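Local atomic coordinates of mandelate racemase / muconate lactonizing enzyme, C-terminal domain protein (Labrenzia alexandrii, PDB entry 4E5T), a protein that probably catalyses a magnesium-dependent reaction on a carboxylate substrate, such as racemization, as a putative member of the mandelate racemase/muconate lactonizing enzyme branch of the enolase superfamily. Residues Gly13-Phe24 with Ile343-Leu353; Asp182-Leu191 with Gly217-Leu227. One frame throughout, in Å; residues are numbered along the deposited sequence.

Contact 1: residues Gly13-Phe24 with Ile343-Leu353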
loop_
_atom_site.group_PDB
_atom_site.type_symbol
_atom_site.label_atom_id
_atom_site.label_comp_id
_atom_site.label_asym_id
_atom_site.label_seq_id
_atom_site.Cartn_x
_atom_site.Cartn_y
_atom_site.Cartn_z
ATOM N N GLY A 13 -30.125 -32.170 -25.708
ATOM C CA GLY A 13 -28.840 -32.574 -26.263
ATOM C C GLY A 13 -28.520 -31.811 -27.538
ATOM O O GLY A 13 -29.404 -31.532 -28.339
ATOM N N ASN A 14 -27.255 -31.463 -27.726
ATOM C CA ASN A 14 -26.831 -30.677 -28.884
ATOM C C ASN A 14 -26.340 -31.642 -29.944
ATOM O O ASN A 14 -25.514 -32.492 -29.663
ATOM C CB ASN A 14 -25.716 -29.708 -28.463
ATOM C CG ASN A 14 -25.427 -28.620 -29.495
ATOM O OD1 ASN A 14 -26.248 -28.319 -30.365
ATOM N ND2 ASN A 14 -24.246 -28.015 -29.388
ATOM N N PRO A 15 -26.879 -31.553 -31.161
ATOM C CA PRO A 15 -26.428 -32.499 -32.191
ATOM C C PRO A 15 -25.089 -32.096 -32.800
ATOM O O PRO A 15 -24.645 -30.958 -32.610
ATOM C CB PRO A 15 -27.545 -32.429 -33.248
ATOM C CG PRO A 15 -28.133 -31.075 -33.077
ATOM C CD PRO A 15 -28.027 -30.745 -31.608
ATOM N N PRO A 16 -24.443 -33.038 -33.508
ATOM C CA PRO A 16 -23.276 -32.777 -34.354
ATOM C C PRO A 16 -23.458 -31.510 -35.178
ATOM O O PRO A 16 -24.540 -31.305 -35.726
ATOM C CB PRO A 16 -23.254 -33.993 -35.266
ATOM C CG PRO A 16 -23.722 -35.090 -34.365
ATOM C CD PRO A 16 -24.753 -34.481 -33.451
ATOM N N PRO A 17 -22.402 -30.688 -35.282
ATOM C CA PRO A 17 -21.072 -31.032 -34.777
ATOM C C PRO A 17 -20.860 -30.601 -33.331
ATOM O O PRO A 17 -19.713 -30.431 -32.918
ATOM C CB PRO A 17 -20.157 -30.237 -35.697
ATOM C CG PRO A 17 -20.931 -28.989 -35.946
ATOM C CD PRO A 17 -22.400 -29.370 -35.936
ATOM N N ARG A 18 -21.953 -30.423 -32.592
ATOM C CA ARG A 18 -21.911 -30.131 -31.158
ATOM C C ARG A 18 -21.053 -28.921 -30.785
ATOM O O ARG A 18 -20.421 -28.918 -29.725
ATOM C CB ARG A 18 -21.474 -31.366 -30.346
ATOM C CG ARG A 18 -22.352 -32.602 -30.557
ATOM C CD ARG A 18 -22.021 -33.740 -29.590
ATOM N NE ARG A 18 -20.687 -34.276 -29.826
ATOM C CZ ARG A 18 -19.990 -34.975 -28.939
ATOM N NH1 ARG A 18 -20.499 -35.231 -27.740
ATOM N NH2 ARG A 18 -18.779 -35.416 -29.249
ATOM N N HIS A 19 -21.016 -27.906 -31.647
ATOM C CA HIS A 19 -20.389 -26.645 -31.265
ATOM C C HIS A 19 -21.237 -26.036 -30.155
ATOM O O HIS A 19 -22.465 -26.130 -30.180
ATOM C CB HIS A 19 -20.272 -25.677 -32.448
ATOM C CG HIS A 19 -19.416 -26.183 -33.566
ATOM N ND1 HIS A 19 -19.504 -25.693 -34.852
ATOM C CD2 HIS A 19 -18.456 -27.139 -33.597
ATOM C CE1 HIS A 19 -18.641 -26.325 -35.627
ATOM N NE2 HIS A 19 -17.991 -27.208 -34.890
ATOM N N GLY A 20 -20.575 -25.439 -29.167
ATOM C CA GLY A 20 -21.263 -24.845 -28.034
ATOM C C GLY A 20 -21.576 -25.844 -26.940
ATOM O O GLY A 20 -22.336 -25.543 -26.027
ATOM N N GLY A 21 -21.008 -27.042 -27.039
ATOM C CA GLY A 21 -21.137 -28.027 -25.979
ATOM C C GLY A 21 -22.191 -29.121 -26.099
ATOM O O GLY A 21 -22.952 -29.183 -27.063
ATOM N N ARG A 22 -22.235 -29.984 -25.087
ATOM C CA ARG A 22 -22.951 -31.252 -25.177
ATOM C C ARG A 22 -24.460 -31.153 -24.979
ATOM O O ARG A 22 -25.193 -31.963 -25.520
ATOM C CB ARG A 22 -22.381 -32.263 -24.174
ATOM C CG ARG A 22 -20.949 -32.665 -24.418
ATOM C CD ARG A 22 -20.550 -33.808 -23.501
ATOM N NE ARG A 22 -19.482 -34.620 -24.078
ATOM C CZ ARG A 22 -18.199 -34.523 -23.746
ATOM N NH1 ARG A 22 -17.822 -33.641 -22.822
ATOM N NH2 ARG A 22 -17.298 -35.313 -24.336
ATOM N N TYR A 23 -24.918 -30.186 -24.191
ATOM C CA TYR A 23 -26.341 -30.062 -23.891
ATOM C C TYR A 23 -26.696 -28.648 -23.431
ATOM O O TYR A 23 -25.815 -27.898 -23.002
ATOM C CB TYR A 23 -26.760 -31.092 -22.828
ATOM C CG TYR A 23 -26.058 -30.967 -21.476
ATOM C CD1 TYR A 23 -26.507 -30.064 -20.515
ATOM C CD2 TYR A 23 -24.968 -31.769 -21.154
ATOM C CE1 TYR A 23 -25.879 -29.951 -19.292
ATOM C CE2 TYR A 23 -24.331 -31.662 -19.921
ATOM C CZ TYR A 23 -24.788 -30.754 -18.992
ATOM O OH TYR A 23 -24.171 -30.633 -17.759
ATOM N N PHE A 24 -27.978 -28.291 -23.523
ATOM C CA PHE A 24 -28.462 -26.992 -23.049
ATOM C C PHE A 24 -29.524 -27.209 -21.998
ATOM O O PHE A 24 -30.248 -28.202 -22.057
ATOM C CB PHE A 24 -29.083 -26.178 -24.179
ATOM C CG PHE A 24 -28.247 -26.105 -25.402
ATOM C CD1 PHE A 24 -26.877 -25.961 -25.313
ATOM C CD2 PHE A 24 -28.828 -26.196 -26.654
ATOM C CE1 PHE A 24 -26.095 -25.907 -26.460
ATOM C CE2 PHE A 24 -28.063 -26.137 -27.798
ATOM C CZ PHE A 24 -26.693 -25.994 -27.709
ATOM N N ILE A 343 -21.715 -18.664 -31.770
ATOM C CA ILE A 343 -21.470 -20.017 -32.249
ATOM C C ILE A 343 -21.632 -19.974 -33.775
ATOM O O ILE A 343 -22.759 -19.879 -34.274
ATOM C CB ILE A 343 -22.447 -21.040 -31.593
ATOM C CG1 ILE A 343 -22.565 -20.782 -30.095
ATOM C CG2 ILE A 343 -21.960 -22.469 -31.779
ATOM C CD1 ILE A 343 -21.287 -21.148 -29.326
ATOM N N ARG A 344 -20.505 -20.022 -34.500
ATOM C CA ARG A 344 -20.472 -19.771 -35.947
ATOM C C ARG A 344 -21.309 -18.525 -36.239
ATOM O O ARG A 344 -21.125 -17.503 -35.584
ATOM C CB ARG A 344 -20.964 -20.985 -36.744
ATOM C CG ARG A 344 -20.131 -22.274 -36.541
ATOM C CD ARG A 344 -20.840 -23.539 -37.115
ATOM N NE ARG A 344 -22.293 -23.538 -36.864
ATOM C CZ ARG A 344 -22.943 -24.368 -36.044
ATOM N NH1 ARG A 344 -22.292 -25.299 -35.371
ATOM N NH2 ARG A 344 -24.259 -24.276 -35.902
ATOM N N THR A 345 -22.243 -18.612 -37.185
ATOM C CA THR A 345 -23.163 -17.490 -37.468
ATOM C C THR A 345 -24.581 -17.704 -36.932
ATOM O O THR A 345 -25.548 -17.305 -37.572
ATOM C CB THR A 345 -23.289 -17.177 -38.989
ATOM O OG1 THR A 345 -23.610 -18.378 -39.724
ATOM C CG2 THR A 345 -22.006 -16.543 -39.535
ATOM N N PHE A 346 -24.696 -18.343 -35.772
ATOM C CA PHE A 346 -25.995 -18.619 -35.149
ATOM C C PHE A 346 -26.986 -19.419 -35.998
ATOM O O PHE A 346 -28.210 -19.303 -35.827
ATOM C CB PHE A 346 -26.625 -17.331 -34.617
ATOM C CG PHE A 346 -26.017 -16.866 -33.331
ATOM C CD1 PHE A 346 -26.056 -17.678 -32.205
ATOM C CD2 PHE A 346 -25.386 -15.634 -33.244
ATOM C CE1 PHE A 346 -25.492 -17.263 -31.020
ATOM C CE2 PHE A 346 -24.826 -15.213 -32.057
ATOM C CZ PHE A 346 -24.879 -16.029 -30.941
ATOM N N ASP A 347 -26.439 -20.241 -36.892
ATOM C CA ASP A 347 -27.218 -21.088 -37.789
ATOM C C ASP A 347 -27.477 -22.453 -37.158
ATOM O O ASP A 347 -27.326 -22.616 -35.943
ATOM C CB ASP A 347 -26.492 -21.257 -39.135
ATOM C CG ASP A 347 -25.020 -21.653 -38.977
ATOM O OD1 ASP A 347 -24.682 -22.375 -38.017
ATOM O OD2 ASP A 347 -24.193 -21.240 -39.822
ATOM N N GLY A 348 -27.858 -23.424 -37.989
ATOM C CA GLY A 348 -28.011 -24.807 -37.562
ATOM C C GLY A 348 -28.961 -24.971 -36.398
ATOM O O GLY A 348 -30.030 -24.357 -36.366
ATOM N N PHE A 349 -28.558 -25.766 -35.412
ATOM C CA PHE A 349 -29.443 -26.054 -34.291
ATOM C C PHE A 349 -29.800 -24.797 -33.498
ATOM O O PHE A 349 -30.839 -24.743 -32.837
ATOM C CB PHE A 349 -28.845 -27.127 -33.391
ATOM C CG PHE A 349 -29.857 -27.828 -32.532
ATOM C CD1 PHE A 349 -30.968 -28.416 -33.105
ATOM C CD2 PHE A 349 -29.697 -27.898 -31.143
ATOM C CE1 PHE A 349 -31.906 -29.072 -32.320
ATOM C CE2 PHE A 349 -30.628 -28.554 -30.350
ATOM C CZ PHE A 349 -31.743 -29.142 -30.945
ATOM N N PHE A 350 -28.957 -23.776 -33.595
ATOM C CA PHE A 350 -29.228 -22.515 -32.916
ATOM C C PHE A 350 -30.422 -21.760 -33.487
ATOM O O PHE A 350 -31.002 -20.906 -32.824
ATOM C CB PHE A 350 -27.970 -21.640 -32.881
ATOM C CG PHE A 350 -26.987 -22.078 -31.850
ATOM C CD1 PHE A 350 -26.156 -23.161 -32.086
ATOM C CD2 PHE A 350 -26.933 -21.449 -30.620
ATOM C CE1 PHE A 350 -25.273 -23.591 -31.126
ATOM C CE2 PHE A 350 -26.047 -21.875 -29.657
ATOM C CZ PHE A 350 -25.215 -22.949 -29.916
ATOM N N ALA A 351 -30.798 -22.082 -34.717
ATOM C CA ALA A 351 -31.938 -21.428 -35.334
ATOM C C ALA A 351 -33.159 -22.308 -35.173
ATOM O O ALA A 351 -34.265 -21.815 -35.027
ATOM C CB ALA A 351 -31.664 -21.133 -36.798
ATOM N N GLU A 352 -32.961 -23.618 -35.194
ATOM C CA GLU A 352 -34.092 -24.536 -35.106
ATOM C C GLU A 352 -34.759 -24.409 -33.729
ATOM O O GLU A 352 -35.986 -24.435 -33.627
ATOM C CB GLU A 352 -33.644 -25.974 -35.425
ATOM C CG GLU A 352 -34.753 -27.019 -35.516
ATOM C CD GLU A 352 -34.190 -28.419 -35.773
ATOM O OE1 GLU A 352 -32.986 -28.501 -36.117
ATOM O OE2 GLU A 352 -34.936 -29.428 -35.624
ATOM N N LEU A 353 -33.943 -24.240 -32.685
ATOM C CA LEU A 353 -34.438 -24.034 -31.310
ATOM C C LEU A 353 -35.228 -22.727 -31.106
ATOM O O LEU A 353 -36.014 -22.602 -30.176
ATOM C CB LEU A 353 -33.299 -24.147 -30.274
ATOM C CG LEU A 353 -32.864 -25.567 -29.884
ATOM C CD1 LEU A 353 -31.589 -25.536 -29.058
ATOM C CD2 LEU A 353 -33.955 -26.335 -29.146
#
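Pro15 lays its ring carbons on one face of the Phe349 ring, a CH-pi contact with Pro15 CD 3.6 Å from the ring centroid. Leu353 CG backs the other face. The chi1 of -159° places CG of Phe349 anti to its backbone N and carries the ring across to the proline. Next to it, Phe24 turns its ring edge to Leu353, with Phe24 CD2 3.7 Å from Leu353 CD1, and meets Phe350 obliquely, planes 56° apart. At the other end His19 and Arg344 cross at about a right angle, His19 ND1 lying 2.9 Å from Arg344 NH1. Pro17 CG lies over the centre of one face of the His19 ring, which also stacks with Tyr133. Asp347 steadies the arginine: its OD1 accepts from NE and NH2 in a side-on salt bridge. Asn14 holds the type II turn Arg18-Gly21, ND2 donating to His19 O (2.7 Å) and Gly21 O (2.9 Å), both in its amide plane. The loop 14-22, linking strands 4-13 and 23-31 of the N-terminal sheet, is thereby set against the C-terminal barrel domain just past strand 340-342. Helix 379-383 packs on Phe349 and Leu353, and helix 321-332 reaches Phe350 through Pro321.

Contact 2: residues Asp182-Leu191 with Gly217-Leu227; sequences DGHQPSLEDL and GQFTVSGAKRL
Two loops that follow neighbouring parallel strands of the C-terminal barrel, 169-172 and 210-213, meet here through a single beta bridge between His184 and Phe219, and each then runs into a helix. His184 N donates to Gln218 O (2.7 Å) and His184 O accepts from Thr220 N (3.1 Å). Gly183 CA makes a CH...O contact with Gln218 O.

The His184 side chain, with chi1 at 69° setting CG between the backbone N and the carbonyl carbon, lies alongside Gln218. Its ND1 donates to Asp182 OD1 (2.9 Å), the oxygen approached from above the carboxylate plane, a bond that favours this rotation of the imidazole; Thr179 OG1 is hydrogen-bonded to the same oxygen and helps position the carboxylate. The edge of Phe219 points at a face of this imidazole, an offset edge-to-face pair with planes at 64°. Phe219 CE1 also touches Pro186 CB (3.6 Å).

In the beta/alpha barrel of the enolase superfamily, such loops at the C-terminal strand ends surround the active site; Gln218 lies about 9 Å by its side chain from the magnesium ion. Helix 188-205 opens with a capping box, Asp190 N donating to Ser187 OG and Ser187 N to Asp190 OD2. Just ahead of that cap, Pro186 lies on helix 221-231, its CD 3.5 Å from Gly223 CA. Arg226, bent at chi3, reaches across Gln185, giving a weak bond from NH1 to Gln185 OE1 (3.4 Å), while Leu191 CD1 lies over a face of its guanidinium. Leu191 CD2 packs on Leu227 CD1 at 3.7 Å. A second subunit borders Gln185 and Arg226: Gln185 NE2 makes a weak hydrogen bond to Gln312 of that subunit, and Arg226 NH2 a long, weak ion pair with its Asp210.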
loop_
_atom_site.group_PDB
_atom_site.type_symbol
_atom_site.label_atom_id
_atom_site.label_comp_id
_atom_site.label_asym_id
_atom_site.label_seq_id
_atom_site.Cartn_x
_atom_site.Cartn_y
_atom_site.Cartn_z
ATOM N N ASP A 182 -4.313 -27.317 -12.517
ATOM C CA ASP A 182 -3.894 -25.981 -12.924
ATOM C C ASP A 182 -3.848 -25.043 -11.711
ATOM O O ASP A 182 -4.542 -25.292 -10.726
ATOM C CB ASP A 182 -4.836 -25.469 -14.019
ATOM C CG ASP A 182 -4.559 -26.122 -15.381
ATOM O OD1 ASP A 182 -3.671 -27.004 -15.440
ATOM O OD2 ASP A 182 -5.228 -25.761 -16.387
ATOM N N GLY A 183 -3.038 -23.976 -11.756
ATOM C CA GLY A 183 -2.249 -23.588 -12.918
ATOM C C GLY A 183 -0.947 -24.345 -13.078
ATOM O O GLY A 183 -0.341 -24.819 -12.107
ATOM N N HIS A 184 -0.508 -24.465 -14.323
ATOM C CA HIS A 184 0.758 -25.130 -14.606
ATOM C C HIS A 184 1.680 -24.227 -15.430
ATOM O O HIS A 184 1.413 -23.044 -15.596
ATOM C CB HIS A 184 0.505 -26.452 -15.318
ATOM C CG HIS A 184 -0.021 -26.293 -16.708
ATOM N ND1 HIS A 184 -1.368 -26.308 -17.001
ATOM C CD2 HIS A 184 0.621 -26.123 -17.889
ATOM C CE1 HIS A 184 -1.533 -26.149 -18.302
ATOM N NE2 HIS A 184 -0.342 -26.035 -18.863
ATOM N N GLN A 185 2.765 -24.784 -15.948
ATOM C CA GLN A 185 3.737 -23.986 -16.686
ATOM C C GLN A 185 3.738 -24.354 -18.191
ATOM O O GLN A 185 3.698 -25.543 -18.554
ATOM C CB GLN A 185 5.119 -24.176 -16.046
ATOM C CG GLN A 185 6.153 -23.129 -16.396
ATOM C CD GLN A 185 6.084 -21.892 -15.517
ATOM O OE1 GLN A 185 6.411 -20.793 -15.966
ATOM N NE2 GLN A 185 5.673 -22.062 -14.258
ATOM N N PRO A 186 3.781 -23.340 -19.078
ATOM C CA PRO A 186 3.724 -23.696 -20.501
ATOM C C PRO A 186 4.966 -24.444 -20.908
ATOM O O PRO A 186 6.063 -24.122 -20.454
ATOM C CB PRO A 186 3.660 -22.337 -21.221
ATOM C CG PRO A 186 4.207 -21.371 -20.280
ATOM C CD PRO A 186 3.944 -21.892 -18.876
ATOM N N SER A 187 4.796 -25.458 -21.739
ATOM C CA SER A 187 5.952 -26.122 -22.316
ATOM C C SER A 187 6.511 -25.210 -23.390
ATOM O O SER A 187 5.827 -24.297 -23.848
ATOM C CB SER A 187 5.550 -27.449 -22.940
ATOM O OG SER A 187 4.938 -27.227 -24.193
ATOM N N LEU A 188 7.750 -25.453 -23.801
ATOM C CA LEU A 188 8.321 -24.696 -24.907
ATOM C C LEU A 188 7.548 -24.935 -26.210
ATOM O O LEU A 188 7.412 -24.018 -27.025
ATOM C CB LEU A 188 9.812 -24.990 -25.062
ATOM C CG LEU A 188 10.641 -24.533 -23.857
ATOM C CD1 LEU A 188 12.078 -24.974 -23.984
ATOM C CD2 LEU A 188 10.572 -23.027 -23.678
ATOM N N GLU A 189 7.034 -26.155 -26.388
ATOM C CA GLU A 189 6.099 -26.462 -27.482
ATOM C C GLU A 189 4.812 -25.608 -27.397
ATOM O O GLU A 189 4.361 -25.035 -28.399
ATOM C CB GLU A 189 5.722 -27.949 -27.464
ATOM C CG GLU A 189 6.309 -28.795 -28.578
ATOM C CD GLU A 189 5.525 -30.097 -28.808
ATOM O OE1 GLU A 189 6.060 -31.182 -28.476
ATOM O OE2 GLU A 189 4.379 -30.035 -29.326
ATOM N N ASP A 190 4.223 -25.551 -26.199
ATOM C CA ASP A 190 3.057 -24.718 -25.941
ATOM C C ASP A 190 3.371 -23.285 -26.360
ATOM O O ASP A 190 2.536 -22.627 -26.966
ATOM C CB ASP A 190 2.646 -24.758 -24.458
ATOM C CG ASP A 190 2.019 -26.099 -24.033
ATOM O OD1 ASP A 190 1.416 -26.775 -24.892
ATOM O OD2 ASP A 190 2.120 -26.473 -22.833
ATOM N N LEU A 191 4.582 -22.808 -26.069
ATOM C CA LEU A 191 4.960 -21.438 -26.444
ATOM C C LEU A 191 5.174 -21.273 -27.946
ATOM O O LEU A 191 4.765 -20.266 -28.517
ATOM C CB LEU A 191 6.212 -20.967 -25.698
ATOM C CG LEU A 191 6.110 -20.767 -24.191
ATOM C CD1 LEU A 191 7.493 -20.626 -23.594
ATOM C CD2 LEU A 191 5.248 -19.559 -23.870
ATOM N N GLY A 217 -7.458 -20.771 -18.375
ATOM C CA GLY A 217 -6.877 -20.772 -17.039
ATOM C C GLY A 217 -5.664 -21.665 -16.827
ATOM O O GLY A 217 -5.338 -21.973 -15.683
ATOM N N GLN A 218 -4.993 -22.053 -17.915
ATOM C CA GLN A 218 -3.911 -23.038 -17.864
ATOM C C GLN A 218 -2.839 -22.697 -16.857
ATOM O O GLN A 218 -2.388 -23.553 -16.083
ATOM C CB GLN A 218 -3.220 -23.186 -19.223
ATOM C CG GLN A 218 -3.895 -24.116 -20.205
ATOM C CD GLN A 218 -4.944 -23.401 -21.032
ATOM O OE1 GLN A 218 -5.672 -22.544 -20.526
ATOM N NE2 GLN A 218 -5.011 -23.730 -22.317
ATOM N N PHE A 219 -2.425 -21.437 -16.873
ATOM C CA PHE A 219 -1.119 -21.100 -16.330
ATOM C C PHE A 219 -1.128 -20.487 -14.948
ATOM O O PHE A 219 -2.146 -20.016 -14.466
ATOM C CB PHE A 219 -0.351 -20.252 -17.340
ATOM C CG PHE A 219 -0.373 -20.840 -18.734
ATOM C CD1 PHE A 219 0.278 -22.040 -19.004
ATOM C CD2 PHE A 219 -1.070 -20.216 -19.761
ATOM C CE1 PHE A 219 0.245 -22.592 -20.280
ATOM C CE2 PHE A 219 -1.106 -20.764 -21.020
ATOM C CZ PHE A 219 -0.449 -21.950 -21.285
ATOM N N THR A 220 0.016 -20.581 -14.290
ATOM C CA THR A 220 0.277 -19.808 -13.105
ATOM C C THR A 220 0.665 -18.452 -13.631
ATOM O O THR A 220 0.877 -18.298 -14.832
ATOM C CB THR A 220 1.445 -20.376 -12.303
ATOM O OG1 THR A 220 2.670 -20.249 -13.056
ATOM C CG2 THR A 220 1.171 -21.836 -11.954
ATOM N N VAL A 221 0.743 -17.479 -12.733
ATOM C CA VAL A 221 1.101 -16.124 -13.100
ATOM C C VAL A 221 2.422 -16.049 -13.861
ATOM O O VAL A 221 2.492 -15.426 -14.915
ATOM C CB VAL A 221 1.118 -15.214 -11.867
ATOM C CG1 VAL A 221 1.728 -13.859 -12.192
ATOM C CG2 VAL A 221 -0.303 -15.065 -11.328
ATOM N N SER A 222 3.458 -16.700 -13.350
ATOM C CA SER A 222 4.742 -16.703 -14.046
ATOM C C SER A 222 4.629 -17.307 -15.459
ATOM O O SER A 222 5.187 -16.784 -16.420
ATOM C CB SER A 222 5.815 -17.430 -13.225
ATOM O OG SER A 222 5.438 -18.769 -12.944
ATOM N N GLY A 223 3.897 -18.405 -15.584
ATOM C CA GLY A 223 3.788 -19.069 -16.865
ATOM C C GLY A 223 3.041 -18.192 -17.835
ATOM O O GLY A 223 3.347 -18.156 -19.022
ATOM N N ALA A 224 2.058 -17.471 -17.313
ATOM C CA ALA A 224 1.246 -16.588 -18.129
ATOM C C ALA A 224 2.068 -15.416 -18.646
ATOM O O ALA A 224 1.866 -14.969 -19.782
ATOM C CB ALA A 224 0.064 -16.110 -17.355
ATOM N N LYS A 225 3.005 -14.924 -17.833
ATOM C CA LYS A 225 3.895 -13.855 -18.300
ATOM C C LYS A 225 4.900 -14.349 -19.354
ATOM O O LYS A 225 5.207 -13.634 -20.301
ATOM C CB LYS A 225 4.590 -13.137 -17.142
ATOM C CG LYS A 225 3.629 -12.573 -16.109
ATOM C CD LYS A 225 4.247 -11.462 -15.259
ATOM C CE LYS A 225 5.674 -11.771 -14.842
ATOM N NZ LYS A 225 6.234 -10.710 -13.973
ATOM N N ARG A 226 5.395 -15.572 -19.191
ATOM C CA ARG A 226 6.275 -16.188 -20.173
ATOM C C ARG A 226 5.622 -16.193 -21.564
ATOM O O ARG A 226 6.282 -15.971 -22.588
ATOM C CB ARG A 226 6.640 -17.616 -19.742
ATOM C CG ARG A 226 7.558 -17.694 -18.525
ATOM C CD ARG A 226 7.928 -19.133 -18.184
ATOM N NE ARG A 226 8.751 -19.752 -19.216
ATOM C CZ ARG A 226 8.802 -21.060 -19.445
ATOM N NH1 ARG A 226 8.073 -21.892 -18.720
ATOM N NH2 ARG A 226 9.574 -21.538 -20.408
ATOM N N LEU A 227 4.316 -16.421 -21.592
ATOM C CA LEU A 227 3.595 -16.542 -22.843
ATOM C C LEU A 227 3.227 -15.179 -23.407
ATOM O O LEU A 227 3.401 -14.924 -24.604
ATOM C CB LEU A 227 2.343 -17.390 -22.633
ATOM C CG LEU A 227 1.385 -17.426 -23.810
ATOM C CD1 LEU A 227 2.122 -17.881 -25.028
ATOM C CD2 LEU A 227 0.243 -18.339 -23.481
#

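From the N terminus, the chain enters contact 1 almost at once, at the loop between the first two strands of the N-terminal sheet. It completes that sheet, passes through the long helix 89-110 and enters the barrel. Contact 2 then closes a short loop of 25 intervening residues, holding the rest of helix 188-205 and strand 210-213 between its segments. The remaining strands and helices of the barrel follow before residues 343-353 return to residues 13-24, a closure spanning 318 residues that encloses contact 2 entirely. Contact 1 thus joins two domains, whereas contact 2 ties the loops after two neighbouring barrel strands. Their centres lie 31 Å apart, and their nearest atoms are about 16 Å apart.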